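Local coordinates for Nrps/pks (Streptomyces albus, PDB 4OPE), which probably catalyses the decarboxylative condensation that extends the growing chain, acting as one ketosynthase domain of the AT-less type I polyketide synthase for oxazolomycin, at residues E89-P93 with Q94-F98; R82-Q85 with V86-E89; T101-H104 with L105-A109; S149-Y152 with A153-A156. All coordinates share one frame; numbering follows the deposited sequence.

Contact 1. Residues E89-P93 with Q94-F98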
loop_
_atom_site.group_PDB
_atom_site.type_symbol
_atom_site.label_atom_id
_atom_site.label_comp_id
_atom_site.label_asym_id
_atom_site.label_seq_id
_atom_site.Cartn_x
_atom_site.Cartn_y
_atom_site.Cartn_z
ATOM N N GLU A 89 3.643 -12.332 20.746
ATOM C CA GLU A 89 2.575 -11.710 21.510
ATOM C C GLU A 89 2.414 -10.220 21.185
ATOM O O GLU A 89 1.329 -9.676 21.364
ATOM C CB GLU A 89 2.848 -11.795 23.006
ATOM C CG GLU A 89 2.768 -13.161 23.632
ATOM C CD GLU A 89 3.207 -13.161 25.094
ATOM O OE1 GLU A 89 2.974 -14.196 25.766
ATOM O OE2 GLU A 89 3.785 -12.143 25.573
ATOM N N HIS A 90 3.500 -9.582 20.751
ATOM C CA HIS A 90 3.547 -8.127 20.614
ATOM C C HIS A 90 3.275 -7.670 19.176
ATOM O O HIS A 90 3.162 -6.463 18.940
ATOM C CB HIS A 90 4.881 -7.532 21.167
ATOM C CG HIS A 90 4.937 -7.471 22.663
ATOM N ND1 HIS A 90 5.364 -8.530 23.437
ATOM C CD2 HIS A 90 4.576 -6.498 23.531
ATOM C CE1 HIS A 90 5.267 -8.215 24.716
ATOM N NE2 HIS A 90 4.791 -6.986 24.801
ATOM N N ILE A 91 3.168 -8.601 18.223
ATOM C CA ILE A 91 2.718 -8.220 16.900
ATOM C C ILE A 91 1.333 -8.756 16.569
ATOM O O ILE A 91 0.891 -9.772 17.098
ATOM C CB ILE A 91 3.702 -8.602 15.802
ATOM C CG1 ILE A 91 3.564 -10.067 15.483
ATOM C CG2 ILE A 91 5.104 -8.247 16.248
ATOM C CD1 ILE A 91 4.494 -10.546 14.395
ATOM N N ASP A 92 0.689 -8.008 15.671
ATOM C CA ASP A 92 -0.693 -8.180 15.247
ATOM C C ASP A 92 -0.869 -9.557 14.663
ATOM O O ASP A 92 -0.012 -10.001 13.929
ATOM C CB ASP A 92 -0.983 -7.146 14.154
ATOM C CG ASP A 92 -2.452 -6.917 13.929
ATOM O OD1 ASP A 92 -3.197 -7.890 13.659
ATOM O OD2 ASP A 92 -2.851 -5.732 14.000
ATOM N N PRO A 93 -1.994 -10.230 14.947
ATOM C CA PRO A 93 -2.242 -11.535 14.375
ATOM C C PRO A 93 -2.355 -11.536 12.862
ATOM O O PRO A 93 -2.196 -12.558 12.247
ATOM C CB PRO A 93 -3.573 -11.955 15.024
ATOM C CG PRO A 93 -4.139 -10.748 15.596
ATOM C CD PRO A 93 -2.973 -9.923 15.988
ATOM N N GLN A 94 -2.607 -10.390 12.256
ATOM C CA GLN A 94 -2.596 -10.289 10.801
ATOM C C GLN A 94 -1.212 -10.658 10.275
ATOM O O GLN A 94 -1.108 -11.395 9.322
ATOM C CB GLN A 94 -3.050 -8.891 10.342
ATOM C CG GLN A 94 -4.481 -8.594 10.781
ATOM C CD GLN A 94 -5.003 -7.180 10.481
ATOM O OE1 GLN A 94 -6.231 -6.962 10.455
ATOM N NE2 GLN A 94 -4.105 -6.228 10.285
ATOM N N GLU A 95 -0.156 -10.155 10.887
ATOM C CA GLU A 95 1.207 -10.498 10.454
ATOM C C GLU A 95 1.495 -11.998 10.611
ATOM O O GLU A 95 2.037 -12.638 9.757
ATOM C CB GLU A 95 2.210 -9.693 11.268
ATOM C CG GLU A 95 3.655 -9.800 10.810
ATOM C CD GLU A 95 4.576 -8.740 11.443
ATOM O OE1 GLU A 95 4.170 -7.984 12.355
ATOM O OE2 GLU A 95 5.742 -8.665 11.033
ATOM N N ARG A 96 1.044 -12.574 11.690
ATOM C CA ARG A 96 1.340 -13.955 11.947
ATOM C C ARG A 96 0.580 -14.900 11.042
ATOM O O ARG A 96 1.115 -15.873 10.523
ATOM C CB ARG A 96 0.975 -14.261 13.376
ATOM C CG ARG A 96 1.615 -13.306 14.396
ATOM C CD ARG A 96 1.286 -13.765 15.792
ATOM N NE ARG A 96 0.688 -12.722 16.596
ATOM C CZ ARG A 96 -0.298 -12.917 17.450
ATOM N NH1 ARG A 96 -0.893 -14.101 17.583
ATOM N NH2 ARG A 96 -0.708 -11.904 18.162
ATOM N N ILE A 97 -0.696 -14.615 10.874
ATOM C CA ILE A 97 -1.558 -15.466 10.090
ATOM C C ILE A 97 -1.179 -15.418 8.629
ATOM O O ILE A 97 -1.190 -16.439 7.933
ATOM C CB ILE A 97 -3.006 -15.060 10.307
ATOM C CG1 ILE A 97 -3.391 -15.515 11.716
ATOM C CG2 ILE A 97 -3.901 -15.675 9.241
ATOM C CD1 ILE A 97 -4.810 -15.185 12.099
ATOM N N PHE A 98 -0.842 -14.238 8.153
ATOM C CA PHE A 98 -0.431 -14.131 6.785
ATOM C C PHE A 98 0.852 -14.943 6.476
ATOM O O PHE A 98 1.026 -15.452 5.374
ATOM C CB PHE A 98 -0.257 -12.672 6.412
ATOM C CG PHE A 98 -0.167 -12.441 4.959
ATOM C CD1 PHE A 98 -1.216 -12.773 4.128
ATOM C CD2 PHE A 98 0.942 -11.914 4.413
ATOM C CE1 PHE A 98 -1.145 -12.578 2.755
ATOM C CE2 PHE A 98 1.021 -11.712 3.032
ATOM C CZ PHE A 98 -0.026 -12.053 2.208
#
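Asp-92 is the N-cap of helix 93-108, a helix of the thiolase-type ketosynthase fold, and caps Gln-94 N. Asp-92 OD1 accepts from Gln-94 N at 2.9 Å in an almost straight bond (N-H...O 173°). The donor arrives on the anti side of the carboxylate, somewhat out of its plane. The other oxygen, OD2, turns to Ser-150 OG, so the carboxylate joins the helix start to the loop before helix 152-163.

Arg-96 makes the other main polar contact and folds back over this turn. Its CB stands 3.8 Å from Pro-93 O. With CG beside the backbone N and anti to the carbonyl carbon (chi1 -53°), the chain sets out toward the residues before the helix: CG lies 3.9 Å from Ile-91 CG1 and also touches Asp-92 O. A bend at chi3 then swings the guanidinium across Pro-93, whose CA sits 3.8 Å above the plane, over the centre of one face. The group grips a single atom side-on: NE reaches Ile-91 O at 3.0 Å and NH2 reaches the same oxygen at 2.9 Å. Ile-91 O lies close to the guanidinium plane, while NH2 approaches it nearly along the C=O axis. NH1 makes a weak bond to Cys-575 O. Two donors on one oxygen, with proline over a face, restrict rotation of the group.

Ile-91 also packs on Glu-95, whose OE2 is held by Ser-154 and by a salt bridge to Arg-158. The closest carbon approach of that pair places Ile-91 CD1 3.5 Å from Glu-95 CD.

Contact 2. Residues R82-Q85 with V86-E89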
loop_
_atom_site.group_PDB
_atom_site.type_symbol
_atom_site.label_atom_id
_atom_site.label_comp_id
_atom_site.label_asym_id
_atom_site.label_seq_id
_atom_site.Cartn_x
_atom_site.Cartn_y
_atom_site.Cartn_z
ATOM N N ARG A 82 11.128 -18.662 13.442
ATOM C CA ARG A 82 12.343 -18.083 14.013
ATOM C C ARG A 82 12.092 -16.768 14.738
ATOM O O ARG A 82 12.751 -15.754 14.507
ATOM C CB ARG A 82 13.430 -17.915 12.938
ATOM C CG ARG A 82 13.876 -19.229 12.313
ATOM C CD ARG A 82 15.240 -19.104 11.635
ATOM N NE ARG A 82 15.545 -20.286 10.829
ATOM C CZ ARG A 82 16.277 -21.297 11.255
ATOM N NH1 ARG A 82 16.482 -22.351 10.477
ATOM N NH2 ARG A 82 16.802 -21.240 12.468
HETATM N N MSE A 83 11.137 -16.783 15.634
HETATM C CA MSE A 83 10.870 -15.600 16.411
HETATM C C MSE A 83 10.542 -16.091 17.790
HETATM O O MSE A 83 10.117 -17.211 17.999
HETATM C CB MSE A 83 9.853 -14.727 15.654
HETATM C CG MSE A 83 8.438 -14.723 16.232
HETATM SE SE MSE A 83 7.117 -13.547 15.288
HETATM C CE MSE A 83 7.810 -13.653 13.462
ATOM N N SER A 84 10.818 -15.245 18.758
ATOM C CA SER A 84 10.510 -15.520 20.145
ATOM C C SER A 84 9.019 -15.479 20.385
ATOM O O SER A 84 8.281 -14.747 19.710
ATOM C CB SER A 84 11.157 -14.460 21.017
ATOM O OG SER A 84 10.675 -13.189 20.650
ATOM N N GLN A 85 8.600 -16.251 21.379
ATOM C CA GLN A 85 7.240 -16.205 21.900
ATOM C C GLN A 85 6.817 -14.770 22.269
ATOM O O GLN A 85 5.698 -14.359 21.995
ATOM C CB GLN A 85 7.143 -17.116 23.127
ATOM C CG GLN A 85 5.916 -16.906 23.997
ATOM C CD GLN A 85 4.648 -17.297 23.289
ATOM O OE1 GLN A 85 4.660 -18.181 22.434
ATOM N NE2 GLN A 85 3.539 -16.648 23.639
ATOM N N VAL A 86 7.719 -14.034 22.899
ATOM C CA VAL A 86 7.409 -12.706 23.387
ATOM C C VAL A 86 7.210 -11.775 22.210
ATOM O O VAL A 86 6.238 -11.018 22.185
ATOM C CB VAL A 86 8.449 -12.181 24.460
ATOM C CG1 VAL A 86 8.844 -10.710 24.283
ATOM C CG2 VAL A 86 7.865 -12.357 25.866
ATOM N N GLU A 87 8.104 -11.823 21.236
ATOM C CA GLU A 87 7.905 -11.003 20.065
ATOM C C GLU A 87 6.515 -11.295 19.453
ATOM O O GLU A 87 5.795 -10.374 19.097
ATOM C CB GLU A 87 9.019 -11.201 19.034
ATOM C CG GLU A 87 8.739 -10.461 17.727
ATOM C CD GLU A 87 9.984 -10.139 16.889
ATOM O OE1 GLU A 87 10.953 -10.959 16.837
ATOM O OE2 GLU A 87 9.970 -9.049 16.257
ATOM N N ALA A 88 6.135 -12.561 19.353
ATOM C CA ALA A 88 4.867 -12.923 18.728
ATOM C C ALA A 88 3.665 -12.287 19.415
ATOM O O ALA A 88 2.770 -11.767 18.731
ATOM C CB ALA A 88 4.686 -14.441 18.670
ATOM N N GLU A 89 3.643 -12.332 20.746
ATOM C CA GLU A 89 2.575 -11.710 21.510
ATOM C C GLU A 89 2.414 -10.220 21.185
ATOM O O GLU A 89 1.329 -9.676 21.364
ATOM C CB GLU A 89 2.848 -11.795 23.006
ATOM C CG GLU A 89 2.768 -13.161 23.632
ATOM C CD GLU A 89 3.207 -13.161 25.094
ATOM O OE1 GLU A 89 2.974 -14.196 25.766
ATOM O OE2 GLU A 89 3.785 -12.143 25.573
#
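Ser-84 is extended (phi/psi -70°/152°) where Gln-85 to Glu-89 turn into a helix, and the first helical bonds run from Ala-88 N to Ser-84 O at 3.1 Å and from Glu-89 N to Gln-85 O, also at 3.1 Å. The serine hydroxyl supplies a further acceptor: Ser-84 OG accepts a hydrogen bond from Glu-87 N at 3.0 Å. A chi1 of 59° places OG between the backbone N and the carbonyl carbon, facing the first turn, where it also touches Glu-87 CB. The next residue, Gln-85, bends at chi2 so that its amide returns over the helix surface, and NE2 donates one turn on to Glu-89 OE1 at 3.3 Å. The acceptor lies in the amide plane, but the two flat groups stand nearly perpendicular, and the carboxylate oxygen is met from above its plane. NE2 has a second acceptor in Arg-574 O, which links this surface to the C-terminal region. On the buried side, Met-83, present as selenomethionine, lays SE 4.3 Å from Ala-88 CB, and both side chains pack on Phe-76. The whole is a serine N-cap opening the short helix 85-90, followed by an i to i+4 side-chain bridge along its first turn.

Contact 3. Residues T101-H104 with L105-A109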
loop_
_atom_site.group_PDB
_atom_site.type_symbol
_atom_site.label_atom_id
_atom_site.label_comp_id
_atom_site.label_asym_id
_atom_site.label_seq_id
_atom_site.Cartn_x
_atom_site.Cartn_y
_atom_site.Cartn_z
ATOM N N THR A 101 -0.397 -18.346 5.930
ATOM C CA THR A 101 -1.090 -18.351 4.659
ATOM C C THR A 101 -0.115 -18.446 3.514
ATOM O O THR A 101 -0.270 -19.258 2.612
ATOM C CB THR A 101 -1.925 -17.079 4.530
ATOM O OG1 THR A 101 -2.936 -17.100 5.548
ATOM C CG2 THR A 101 -2.548 -16.947 3.153
ATOM N N VAL A 102 0.949 -17.675 3.549
ATOM C CA VAL A 102 1.904 -17.755 2.440
ATOM C C VAL A 102 2.551 -19.117 2.364
ATOM O O VAL A 102 2.721 -19.677 1.274
ATOM C CB VAL A 102 2.942 -16.642 2.477
ATOM C CG1 VAL A 102 3.941 -16.816 1.350
ATOM C CG2 VAL A 102 2.219 -15.314 2.318
ATOM N N TRP A 103 2.882 -19.671 3.519
ATOM C CA TRP A 103 3.412 -21.033 3.555
ATOM C C TRP A 103 2.431 -21.979 2.858
ATOM O O TRP A 103 2.837 -22.779 1.995
ATOM C CB TRP A 103 3.656 -21.538 4.982
ATOM C CG TRP A 103 4.358 -22.851 4.949
ATOM C CD1 TRP A 103 3.798 -24.098 4.942
ATOM C CD2 TRP A 103 5.777 -23.045 4.866
ATOM N NE1 TRP A 103 4.787 -25.071 4.871
ATOM C CE2 TRP A 103 6.007 -24.454 4.807
ATOM C CE3 TRP A 103 6.871 -22.175 4.834
ATOM C CZ2 TRP A 103 7.285 -24.995 4.699
ATOM C CZ3 TRP A 103 8.154 -22.718 4.743
ATOM C CH2 TRP A 103 8.348 -24.111 4.681
ATOM N N HIS A 104 1.144 -21.906 3.221
ATOM C CA HIS A 104 0.197 -22.812 2.629
ATOM C C HIS A 104 -0.028 -22.523 1.154
ATOM O O HIS A 104 -0.277 -23.446 0.385
ATOM C CB HIS A 104 -1.093 -22.809 3.382
ATOM C CG HIS A 104 -0.993 -23.433 4.732
ATOM N ND1 HIS A 104 -1.640 -22.929 5.835
ATOM C CD2 HIS A 104 -0.328 -24.531 5.154
ATOM C CE1 HIS A 104 -1.385 -23.688 6.883
ATOM N NE2 HIS A 104 -0.601 -24.677 6.491
ATOM N N LEU A 105 0.099 -21.272 0.748
ATOM C CA LEU A 105 0.010 -20.944 -0.664
ATOM C C LEU A 105 1.078 -21.699 -1.477
ATOM O O LEU A 105 0.789 -22.264 -2.574
ATOM C CB LEU A 105 0.189 -19.424 -0.865
ATOM C CG LEU A 105 0.454 -18.858 -2.261
ATOM C CD1 LEU A 105 -0.766 -19.212 -3.078
ATOM C CD2 LEU A 105 0.632 -17.346 -2.279
ATOM N N LEU A 106 2.319 -21.702 -0.983
ATOM C CA LEU A 106 3.387 -22.335 -1.747
ATOM C C LEU A 106 3.117 -23.825 -1.863
ATOM O O LEU A 106 3.274 -24.424 -2.932
ATOM C CB LEU A 106 4.708 -22.056 -1.116
ATOM C CG LEU A 106 5.480 -20.862 -1.666
ATOM C CD1 LEU A 106 4.662 -19.699 -2.193
ATOM C CD2 LEU A 106 6.466 -20.414 -0.619
ATOM N N GLU A 107 2.612 -24.415 -0.789
ATOM C CA GLU A 107 2.224 -25.815 -0.849
ATOM C C GLU A 107 1.101 -26.045 -1.849
ATOM O O GLU A 107 1.142 -26.989 -2.626
ATOM C CB GLU A 107 1.860 -26.348 0.529
ATOM C CG GLU A 107 3.035 -26.239 1.487
ATOM C CD GLU A 107 2.822 -26.965 2.804
ATOM O OE1 GLU A 107 1.617 -27.001 3.273
ATOM O OE2 GLU A 107 3.865 -27.477 3.347
ATOM N N ASP A 108 0.131 -25.156 -1.904
ATOM C CA ASP A 108 -0.956 -25.363 -2.860
ATOM C C ASP A 108 -0.472 -25.205 -4.300
ATOM O O ASP A 108 -0.886 -25.926 -5.162
ATOM C CB ASP A 108 -2.145 -24.462 -2.581
ATOM C CG ASP A 108 -3.299 -24.715 -3.548
ATOM O OD1 ASP A 108 -4.034 -25.752 -3.428
ATOM O OD2 ASP A 108 -3.472 -23.852 -4.438
ATOM N N ALA A 109 0.432 -24.284 -4.548
ATOM C CA ALA A 109 1.044 -24.177 -5.841
ATOM C C ALA A 109 2.018 -25.304 -6.190
ATOM O O ALA A 109 2.559 -25.255 -7.289
ATOM C CB ALA A 109 1.789 -22.850 -5.935
#
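Trp-103 and Glu-107 face each other one turn apart near the C-terminal end of helix 93-108, as an i to i+4 pair in regular alpha-helix. The backbone evidence is the bond from Glu-107 N to Trp-103 O at 3.2 Å, repeated from Leu-105 N to Thr-101 O at 2.8 Å. The side chains add a weak bond: Trp-103 NE1 is 3.0 Å from Glu-107 OE2, but the N-H...O angle is only 133°. Ring and carboxylate planes are 62° apart, and the oxygen comes in obliquely. The indole reaches this position because CG is anti to the backbone N (chi1 -173°).

The other carboxylate oxygen meets the histidine, with Glu-107 OE1 3.7 Å from His-104 CD2, at the ring edge and in its plane. These two side chains run side by side in the same direction.

Outside this first shell, both side chains bond to the backbone of one residue: Tyr-568 N donates to Glu-107 OE1 and Tyr-568 O is bonded to His-104 NE2. The indole makes edge-to-face contacts with Phe-80 and with Phe-570. On the buried sides, Leu-105 packs on strand 242-250, while Val-102 and Leu-106 pack on Phe-163 of helix 152-163. The last of the helical bonds from the segment 101-104 joins Asp-108 N to His-104 O at 2.9 Å.

Contact 4. Residues S149-Y152 with A153-A156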
loop_
_atom_site.group_PDB
_atom_site.type_symbol
_atom_site.label_atom_id
_atom_site.label_comp_id
_atom_site.label_asym_id
_atom_site.label_seq_id
_atom_site.Cartn_x
_atom_site.Cartn_y
_atom_site.Cartn_z
ATOM N N SER A 149 2.632 -3.985 18.053
ATOM C CA SER A 149 2.787 -3.450 16.730
ATOM C C SER A 149 1.746 -4.017 15.770
ATOM O O SER A 149 1.266 -5.133 15.933
ATOM C CB SER A 149 4.194 -3.758 16.215
ATOM O OG SER A 149 4.304 -3.323 14.870
ATOM N N SER A 150 1.429 -3.221 14.774
ATOM C CA SER A 150 0.553 -3.603 13.701
ATOM C C SER A 150 1.066 -2.996 12.426
ATOM O O SER A 150 0.303 -2.672 11.591
ATOM C CB SER A 150 -0.850 -3.043 13.937
ATOM O OG SER A 150 -1.552 -3.849 14.873
ATOM N N SER A 151 2.348 -2.761 12.312
ATOM C CA SER A 151 2.875 -2.178 11.129
ATOM C C SER A 151 2.392 -2.964 9.869
ATOM O O SER A 151 2.434 -4.222 9.837
ATOM C CB SER A 151 4.378 -2.233 11.241
ATOM O OG SER A 151 4.954 -2.078 9.968
ATOM N N TYR A 152 1.927 -2.234 8.859
ATOM C CA TYR A 152 1.422 -2.859 7.647
ATOM C C TYR A 152 2.598 -3.362 6.820
ATOM O O TYR A 152 2.595 -4.499 6.402
ATOM C CB TYR A 152 0.553 -1.933 6.789
ATOM C CG TYR A 152 -0.822 -1.573 7.330
ATOM C CD1 TYR A 152 -1.348 -2.157 8.464
ATOM C CD2 TYR A 152 -1.618 -0.640 6.662
ATOM C CE1 TYR A 152 -2.621 -1.831 8.899
ATOM C CE2 TYR A 152 -2.883 -0.273 7.113
ATOM C CZ TYR A 152 -3.385 -0.863 8.226
ATOM O OH TYR A 152 -4.651 -0.498 8.684
ATOM N N ALA A 153 3.615 -2.542 6.603
ATOM C CA ALA A 153 4.812 -3.006 5.906
ATOM C C ALA A 153 5.376 -4.252 6.526
ATOM O O ALA A 153 5.886 -5.105 5.807
ATOM C CB ALA A 153 5.866 -1.957 5.930
ATOM N N SER A 154 5.280 -4.385 7.847
ATOM C CA SER A 154 5.780 -5.590 8.495
ATOM C C SER A 154 5.123 -6.898 7.996
ATOM O O SER A 154 5.783 -7.937 7.822
ATOM C CB SER A 154 5.613 -5.478 9.989
ATOM O OG SER A 154 6.695 -6.125 10.625
ATOM N N VAL A 155 3.828 -6.838 7.728
ATOM C CA VAL A 155 3.170 -7.956 7.154
ATOM C C VAL A 155 3.815 -8.397 5.805
ATOM O O VAL A 155 4.045 -9.618 5.571
ATOM C CB VAL A 155 1.689 -7.686 6.967
ATOM C CG1 VAL A 155 1.030 -8.947 6.455
ATOM C CG2 VAL A 155 1.057 -7.241 8.282
ATOM N N ALA A 156 4.118 -7.454 4.915
ATOM C CA ALA A 156 4.741 -7.868 3.674
ATOM C C ALA A 156 6.222 -8.229 3.884
ATOM O O ALA A 156 6.692 -9.267 3.409
ATOM C CB ALA A 156 4.591 -6.807 2.633
#
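Ser-151 and Ser-154 touch at the start of helix 152-163, with Ser-151 CB 3.7 Å from Ser-154 CB. Ser-151 holds OG anti to its own backbone nitrogen (chi1 161°), which points it at the first turn, where it accepts from Ser-154 N at 3.2 Å as the N-cap. Ser-154 CB rests against the same oxygen at 3.5 Å from Ser-151 OG. Just before the cap, Ser-149 OG accepts from Ser-151 N at 3.3 Å in a nearly linear bond (174°), forming an ST turn.

Tyr-152 and Val-155 touch differently: within the two segments it is the tyrosine carbonyl that Val-155 meets, its CB lying 3.4 Å from Tyr-152 O. Val-155 N adds a weak bond to this oxygen. The ring of Tyr-152 meets Tyr-152 of the second subunit, with planes about 65° apart, and Ala-153 N donates to Asp-173 OD2 of that subunit, so the helix start lies at the dimer interface. Within its own chain, Val-155 packs on Phe-98 of helix 93-108, Tyr-152 on Ala-171 of strand 169-173, and Ala-156 on Val-123 and Val-125 of strand 121-126.

Read from the N terminus, contact 2 comes first, turning the loop after strand 75-76 into helix 85-90. Contact 1 begins at Glu-89, the residue they share, and takes the chain from that helix into helix 93-108; Ile-91 CD1 also touches Met-83 SE at 4.1 Å. Contact 3 lies farther along the same helix, its centre 18 Å from that of contact 1. Contact 4 follows in sequence but folds back, its centre 9 Å from that of contact 1, where His-90 O and Ser-149 N join the two backbones. All four are local, and none encloses another. Contact 1, touching contacts 2 and 4, joins helix 85-90 and the start of helix 152-163 to the start of helix 93-108.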